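Local atomic coordinates of N-alpha-acetyltransferase (Sulfolobus solfataricus P2, PDB entry 4R3L), a protein that catalyses the transfer of an acetyl group from acetyl-CoA to the free alpha-amino group at protein N-termini, preferring those that begin with serine. Residues Y125-V130 and K148-Y153; A137-L142 and Y161-P166. All blocks are in the same frame, centred on the assembly; numbering follows the deposited sequence.

In the fold
Both contacts belong to the C-terminal half of the GNAT fold, with centres 11 Å apart, and their segments alternate along the chain: 125-130, 137-142, 148-153, 161-166. Strand 123-129, helix 133-141 and strand 145-150 follow one another, and strand 160-166 then returns between the two strands, antiparallel to both. Backbone pairing ties the contacts together here: Lys148 O lies 2.8 Å from Leu162 N, a probable hydrogen bond. Contact 1 spans strand 160-166 and, through the zinc-binding residue Glu127, borders both the substrate peptide and coenzyme A; contact 2 packs the helix on that strand and carries Tyr139 to the cofactor's thiol end. The two contacts thus approach the active site from the same part of the sheet.

Contact 1. Residues Y125-V130 and K148-Y153; sequences YLEVRV and KVLKGY
Glu127 lays its aliphatic stem across the aromatic ring of Tyr153 and against one methyl of Leu150. The CG of Glu127 sits 4.0 Å from the centroid of the Tyr153 ring, 23° off the ring normal, which is the geometry of a CH-pi contact over the face, displaced toward the rim. Glu127 CB also comes within 3.8 Å of Tyr153 CE2. The CD1 branch of Leu150 meets the same CG methylene, with 3.6 Å between it and Glu127 CG, so that CG is touched by an aromatic and a branched aliphatic side chain at once. Glu127 accounts for nearly half of the 150 Å² buried here.

A bend at chi2 of Glu127 (83°) turns its carboxylate along the ring instead of away from it, with the two planes 27° apart. Its OE1 ends 3.4 Å from Tyr153 OH, but its strongest polar partner is His88. Glu127 and His88 are known zinc-binding residues; here they are hydrogen-bonded to each other, Glu127 OE1 to His88 NE2. The Glu127 backbone also hydrogen-bonds the bound substrate peptide; Tyr153 packs on that peptide too. The contact therefore borders the bound peptide.

Tyr153 reaches Glu127 because the chain doubles back in a type II beta turn from Leu150 to Tyr153, closed by a weak 3.4 Å bond from Tyr153 N to Leu150 O. Gly152 takes positive phi within this turn, and its N bonds to Asp159 OD1.

Strand 160-166 runs between strands 123-129 and 145-150 in the sheet, and the side chains of Glu127 and Leu150 meet over one face of the sheet, with Tyr153 resting on Ala160; Leu126 and Val128 pack against helix 133-141.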
# COMPACT_ATOMS: atom_id res chain seq x y z
N TYR A 125 3.23 -5.07 -5.80
CA TYR A 125 3.20 -3.91 -6.66
C TYR A 125 2.17 -2.89 -6.21
O TYR A 125 1.37 -3.14 -5.29
CB TYR A 125 2.91 -4.32 -8.11
CG TYR A 125 1.47 -4.71 -8.38
CD1 TYR A 125 0.60 -3.84 -9.03
CD2 TYR A 125 0.98 -5.95 -7.99
CE1 TYR A 125 -0.69 -4.19 -9.29
CE2 TYR A 125 -0.34 -6.31 -8.26
CZ TYR A 125 -1.16 -5.42 -8.90
OH TYR A 125 -2.47 -5.76 -9.16
N LEU A 126 2.20 -1.74 -6.86
CA LEU A 126 1.34 -0.62 -6.50
C LEU A 126 1.30 0.35 -7.65
O LEU A 126 2.09 0.25 -8.59
CB LEU A 126 1.86 0.07 -5.24
CG LEU A 126 3.32 0.55 -5.32
CD1 LEU A 126 3.47 1.94 -5.96
CD2 LEU A 126 3.98 0.51 -3.96
N GLU A 127 0.39 1.30 -7.56
CA GLU A 127 0.32 2.41 -8.51
C GLU A 127 0.68 3.71 -7.79
O GLU A 127 0.30 3.90 -6.64
CB GLU A 127 -1.07 2.50 -9.13
CG GLU A 127 -1.39 1.42 -10.16
CD GLU A 127 -1.86 0.12 -9.56
OE1 GLU A 127 -2.41 0.13 -8.44
OE2 GLU A 127 -1.71 -0.93 -10.22
N VAL A 128 1.41 4.61 -8.44
CA VAL A 128 1.69 5.91 -7.80
C VAL A 128 1.62 7.05 -8.82
O VAL A 128 2.08 6.89 -9.93
CB VAL A 128 3.07 5.89 -7.09
CG1 VAL A 128 4.18 5.53 -8.06
CG2 VAL A 128 3.35 7.22 -6.40
N ARG A 129 1.00 8.18 -8.45
CA ARG A 129 0.95 9.35 -9.35
C ARG A 129 2.35 9.74 -9.78
O ARG A 129 3.26 9.80 -8.96
CB ARG A 129 0.27 10.54 -8.67
CG ARG A 129 -1.23 10.42 -8.53
CD ARG A 129 -1.86 11.70 -7.96
NE ARG A 129 -3.29 11.55 -7.74
CZ ARG A 129 -4.23 11.96 -8.60
NH1 ARG A 129 -3.87 12.56 -9.74
NH2 ARG A 129 -5.52 11.79 -8.32
N VAL A 130 2.55 10.03 -11.06
CA VAL A 130 3.87 10.42 -11.55
C VAL A 130 4.40 11.70 -10.89
O VAL A 130 5.60 11.98 -10.92
CB VAL A 130 3.87 10.59 -13.08
CG1 VAL A 130 3.56 9.27 -13.75
CG2 VAL A 130 2.85 11.66 -13.50
N LYS A 148 5.54 -0.50 -15.49
CA LYS A 148 4.56 -0.08 -16.50
C LYS A 148 4.13 1.36 -16.26
O LYS A 148 4.30 1.90 -15.17
CB LYS A 148 3.33 -0.99 -16.50
CG LYS A 148 3.61 -2.46 -16.78
CD LYS A 148 2.42 -3.17 -17.43
CE LYS A 148 1.25 -3.30 -16.48
NZ LYS A 148 0.23 -4.26 -16.99
N VAL A 149 3.57 1.99 -17.28
CA VAL A 149 2.98 3.31 -17.10
C VAL A 149 1.50 3.26 -17.43
O VAL A 149 1.13 3.24 -18.60
CB VAL A 149 3.68 4.38 -17.95
CG1 VAL A 149 2.95 5.71 -17.82
CG2 VAL A 149 5.13 4.51 -17.53
N LEU A 150 0.67 3.23 -16.39
CA LEU A 150 -0.77 3.18 -16.60
C LEU A 150 -1.26 4.55 -17.03
O LEU A 150 -1.42 5.46 -16.22
CB LEU A 150 -1.48 2.69 -15.34
CG LEU A 150 -0.95 1.37 -14.78
CD1 LEU A 150 -1.88 0.83 -13.71
CD2 LEU A 150 -0.76 0.34 -15.88
N LYS A 151 -1.50 4.72 -18.33
CA LYS A 151 -1.91 6.02 -18.84
C LYS A 151 -3.33 6.39 -18.38
O LYS A 151 -4.25 5.57 -18.47
CB LYS A 151 -1.80 6.03 -20.36
CG LYS A 151 -0.39 5.74 -20.85
CD LYS A 151 -0.39 5.00 -22.18
CE LYS A 151 1.02 4.79 -22.70
NZ LYS A 151 1.88 4.08 -21.70
N GLY A 152 -3.47 7.61 -17.88
CA GLY A 152 -4.75 8.14 -17.43
C GLY A 152 -5.36 7.32 -16.31
O GLY A 152 -6.57 7.19 -16.21
N TYR A 153 -4.50 6.77 -15.45
CA TYR A 153 -4.96 5.92 -14.36
C TYR A 153 -5.85 6.66 -13.36
O TYR A 153 -6.79 6.08 -12.83
CB TYR A 153 -3.76 5.29 -13.63
CG TYR A 153 -4.16 4.27 -12.60
CD1 TYR A 153 -4.62 3.01 -12.98
CD2 TYR A 153 -4.08 4.55 -11.24
CE1 TYR A 153 -5.00 2.07 -12.04
CE2 TYR A 153 -4.46 3.61 -10.29
CZ TYR A 153 -4.92 2.37 -10.70
OH TYR A 153 -5.29 1.43 -9.77

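Contact 2. Residues A137-L142 and Y161-P166; sequences ALYEKL and YLMARP. With COA (coenzyme A), chain C.
Met163 buries the most surface, and it meets Tyr139 in a Met-aromatic contact: SD is 5.4 Å from the centroid of the Tyr139 ring and 76° off its normal, hence at the edge, nearest to CD2 at 4.1 Å. The bend at chi3 (67°) folds the Met163 methyl back against the helix, where CE touches Tyr139 CB at 3.9 Å and Glu140 CG at 3.8 Å.

At another point of the ring's edge lies the cofactor thiol, with Tyr139 OH 3.0 Å from S1P of coenzyme A; one aromatic ring thus spans from the strand to the acetyl-CoA site, to which Tyr139, Glu140 and Lys141 all belong.

The packing belongs to a beta-alpha-beta crossover of the GNAT fold: helix 133-141 joins the parallel strands 123-129 and 145-150, and strand 160-166, lying between them in the sheet, carries Met163 and Arg165 on the side facing the helix.

Leu142, the first residue to leave helical geometry, contributes through its backbone: Arg165 NH1 donates to Leu142 O at 3.0 Å, with an N-H...O angle of 149°. The Arg165 guanidinium is also held by a hydrogen bond from Arg165 NE to Pro166 O, 3.1 Å long and in the plane of the group. With an alanine in place of Arg165 there is no guanidinium, and the Leu142 carbonyl would probably be left without this donor, weakening the tie between the helix's C-terminal end and the strand. Arg165 also packs on Met112 of helix 103-119, and Leu142 on Leu108 of that helix.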
# COMPACT_ATOMS: atom_id res chain seq x y z
N ALA A 137 10.25 8.10 -4.36
CA ALA A 137 11.56 7.99 -3.73
C ALA A 137 11.57 6.83 -2.74
O ALA A 137 12.51 6.04 -2.71
CB ALA A 137 11.94 9.29 -3.04
N LEU A 138 10.51 6.75 -1.94
CA LEU A 138 10.32 5.69 -0.96
C LEU A 138 10.44 4.33 -1.64
O LEU A 138 11.31 3.52 -1.31
CB LEU A 138 8.96 5.86 -0.27
CG LEU A 138 8.32 4.73 0.54
CD1 LEU A 138 9.02 4.56 1.86
CD2 LEU A 138 6.82 4.99 0.75
N TYR A 139 9.59 4.11 -2.64
CA TYR A 139 9.55 2.83 -3.35
C TYR A 139 10.87 2.48 -4.06
O TYR A 139 11.29 1.32 -4.06
CB TYR A 139 8.40 2.83 -4.35
CG TYR A 139 7.06 3.23 -3.75
CD1 TYR A 139 6.68 2.82 -2.48
CD2 TYR A 139 6.18 4.02 -4.46
CE1 TYR A 139 5.45 3.19 -1.94
CE2 TYR A 139 4.97 4.40 -3.94
CZ TYR A 139 4.60 3.99 -2.68
OH TYR A 139 3.37 4.37 -2.18
N GLU A 140 11.52 3.46 -4.67
CA GLU A 140 12.80 3.16 -5.33
C GLU A 140 13.87 2.78 -4.29
O GLU A 140 14.70 1.91 -4.54
CB GLU A 140 13.26 4.34 -6.19
CG GLU A 140 12.46 4.48 -7.49
CD GLU A 140 12.83 5.73 -8.28
OE1 GLU A 140 13.45 6.64 -7.68
OE2 GLU A 140 12.49 5.80 -9.48
N LYS A 141 13.81 3.40 -3.11
CA LYS A 141 14.72 3.03 -2.03
C LYS A 141 14.51 1.58 -1.58
O LYS A 141 15.45 0.92 -1.16
CB LYS A 141 14.55 3.96 -0.83
CG LYS A 141 15.53 5.13 -0.79
CD LYS A 141 15.97 5.44 0.63
CE LYS A 141 16.97 6.59 0.68
NZ LYS A 141 18.24 6.32 -0.06
N LEU A 142 13.27 1.10 -1.68
CA LEU A 142 12.92 -0.27 -1.29
C LEU A 142 13.02 -1.21 -2.47
O LEU A 142 12.48 -2.32 -2.45
CB LEU A 142 11.51 -0.33 -0.69
CG LEU A 142 11.38 -0.08 0.81
CD1 LEU A 142 12.01 1.24 1.21
CD2 LEU A 142 9.92 -0.10 1.23
N TYR A 161 2.69 5.42 -12.37
CA TYR A 161 3.68 4.39 -12.55
C TYR A 161 3.18 3.13 -11.88
O TYR A 161 2.76 3.19 -10.73
CB TYR A 161 5.02 4.78 -11.92
CG TYR A 161 5.75 5.94 -12.55
CD1 TYR A 161 6.17 5.88 -13.87
CD2 TYR A 161 6.07 7.07 -11.81
CE1 TYR A 161 6.86 6.94 -14.44
CE2 TYR A 161 6.75 8.12 -12.37
CZ TYR A 161 7.14 8.06 -13.69
OH TYR A 161 7.83 9.13 -14.24
N LEU A 162 3.25 2.00 -12.56
CA LEU A 162 3.10 0.72 -11.88
C LEU A 162 4.49 0.31 -11.40
O LEU A 162 5.37 0.03 -12.20
CB LEU A 162 2.51 -0.36 -12.79
CG LEU A 162 1.90 -1.57 -12.04
CD1 LEU A 162 0.89 -2.29 -12.92
CD2 LEU A 162 2.96 -2.57 -11.59
N MET A 163 4.68 0.29 -10.09
CA MET A 163 5.98 -0.06 -9.54
C MET A 163 5.87 -1.42 -8.89
O MET A 163 4.87 -1.73 -8.24
CB MET A 163 6.43 1.03 -8.59
CG MET A 163 6.62 2.36 -9.32
SD MET A 163 7.44 3.59 -8.33
CE MET A 163 9.07 2.86 -8.20
N ALA A 164 6.89 -2.25 -9.09
CA ALA A 164 6.81 -3.63 -8.64
C ALA A 164 8.16 -4.16 -8.22
O ALA A 164 9.20 -3.66 -8.66
CB ALA A 164 6.22 -4.52 -9.71
N ARG A 165 8.14 -5.18 -7.39
CA ARG A 165 9.38 -5.90 -7.12
C ARG A 165 9.06 -7.33 -6.69
O ARG A 165 8.00 -7.59 -6.11
CB ARG A 165 10.21 -5.19 -6.05
CG ARG A 165 9.47 -4.93 -4.76
CD ARG A 165 10.46 -4.76 -3.61
NE ARG A 165 10.99 -6.05 -3.18
CZ ARG A 165 11.85 -6.23 -2.19
NH1 ARG A 165 12.32 -5.20 -1.50
NH2 ARG A 165 12.25 -7.46 -1.89
N PRO A 166 9.96 -8.27 -7.01
CA PRO A 166 9.80 -9.64 -6.52
C PRO A 166 9.86 -9.70 -5.00
O PRO A 166 10.43 -8.81 -4.36
CB PRO A 166 11.01 -10.37 -7.14
CG PRO A 166 11.43 -9.51 -8.29
CD PRO A 166 11.16 -8.11 -7.85
N1A COA C . 11.22 13.76 -0.41
C2A COA C . 12.24 12.96 -0.79
N3A COA C . 12.32 11.70 -0.35
C4A COA C . 11.37 11.20 0.50
C5A COA C . 10.31 12.00 0.91
C6A COA C . 10.26 13.32 0.43
N6A COA C . 9.16 14.19 0.84
N7A COA C . 9.52 11.23 1.76
C8A COA C . 10.09 10.00 1.86
N9A COA C . 11.20 9.96 1.10
C1B COA C . 12.12 8.82 0.94
C2B COA C . 13.40 9.12 1.62
O2B COA C . 14.44 8.45 1.00
C3B COA C . 13.20 8.54 2.92
O3B COA C . 14.42 8.35 3.52
P3B COA C . 14.96 9.43 4.53
O7A COA C . 16.09 8.84 5.37
O8A COA C . 13.86 9.84 5.43
O9A COA C . 15.46 10.62 3.77
C4B COA C . 12.54 7.27 2.58
O4B COA C . 11.64 7.62 1.56
C5B COA C . 11.78 6.71 3.70
O5B COA C . 10.62 7.45 4.00
P1A COA C . 9.64 7.18 5.21
O1A COA C . 9.99 8.03 6.39
O2A COA C . 9.64 5.74 5.52
O3A COA C . 8.25 7.67 4.61
P2A COA C . 7.12 8.44 5.39
O4A COA C . 7.45 9.91 5.58
O5A COA C . 6.82 7.76 6.69
O6A COA C . 5.79 8.36 4.48
CBP COA C . 4.59 8.70 2.38
CCP COA C . 5.94 8.41 3.11
CDP COA C . 4.84 8.83 0.90
CEP COA C . 3.66 7.52 2.67
CAP COA C . 4.07 9.98 2.99
OAP COA C . 4.77 11.14 2.53
C9P COA C . 2.60 10.25 2.74
O9P COA C . 1.72 9.75 3.49
N8P COA C . 2.15 11.11 1.67
C7P COA C . 0.74 11.40 1.40
C6P COA C . -0.08 10.14 1.01
C5P COA C . 0.56 9.35 -0.13
O5P COA C . 0.94 9.99 -1.15
N4P COA C . 0.74 7.90 -0.02
C3P COA C . 1.36 7.16 -1.10
C2P COA C . 0.60 7.04 -2.41
S1P COA C . 1.12 5.81 -3.57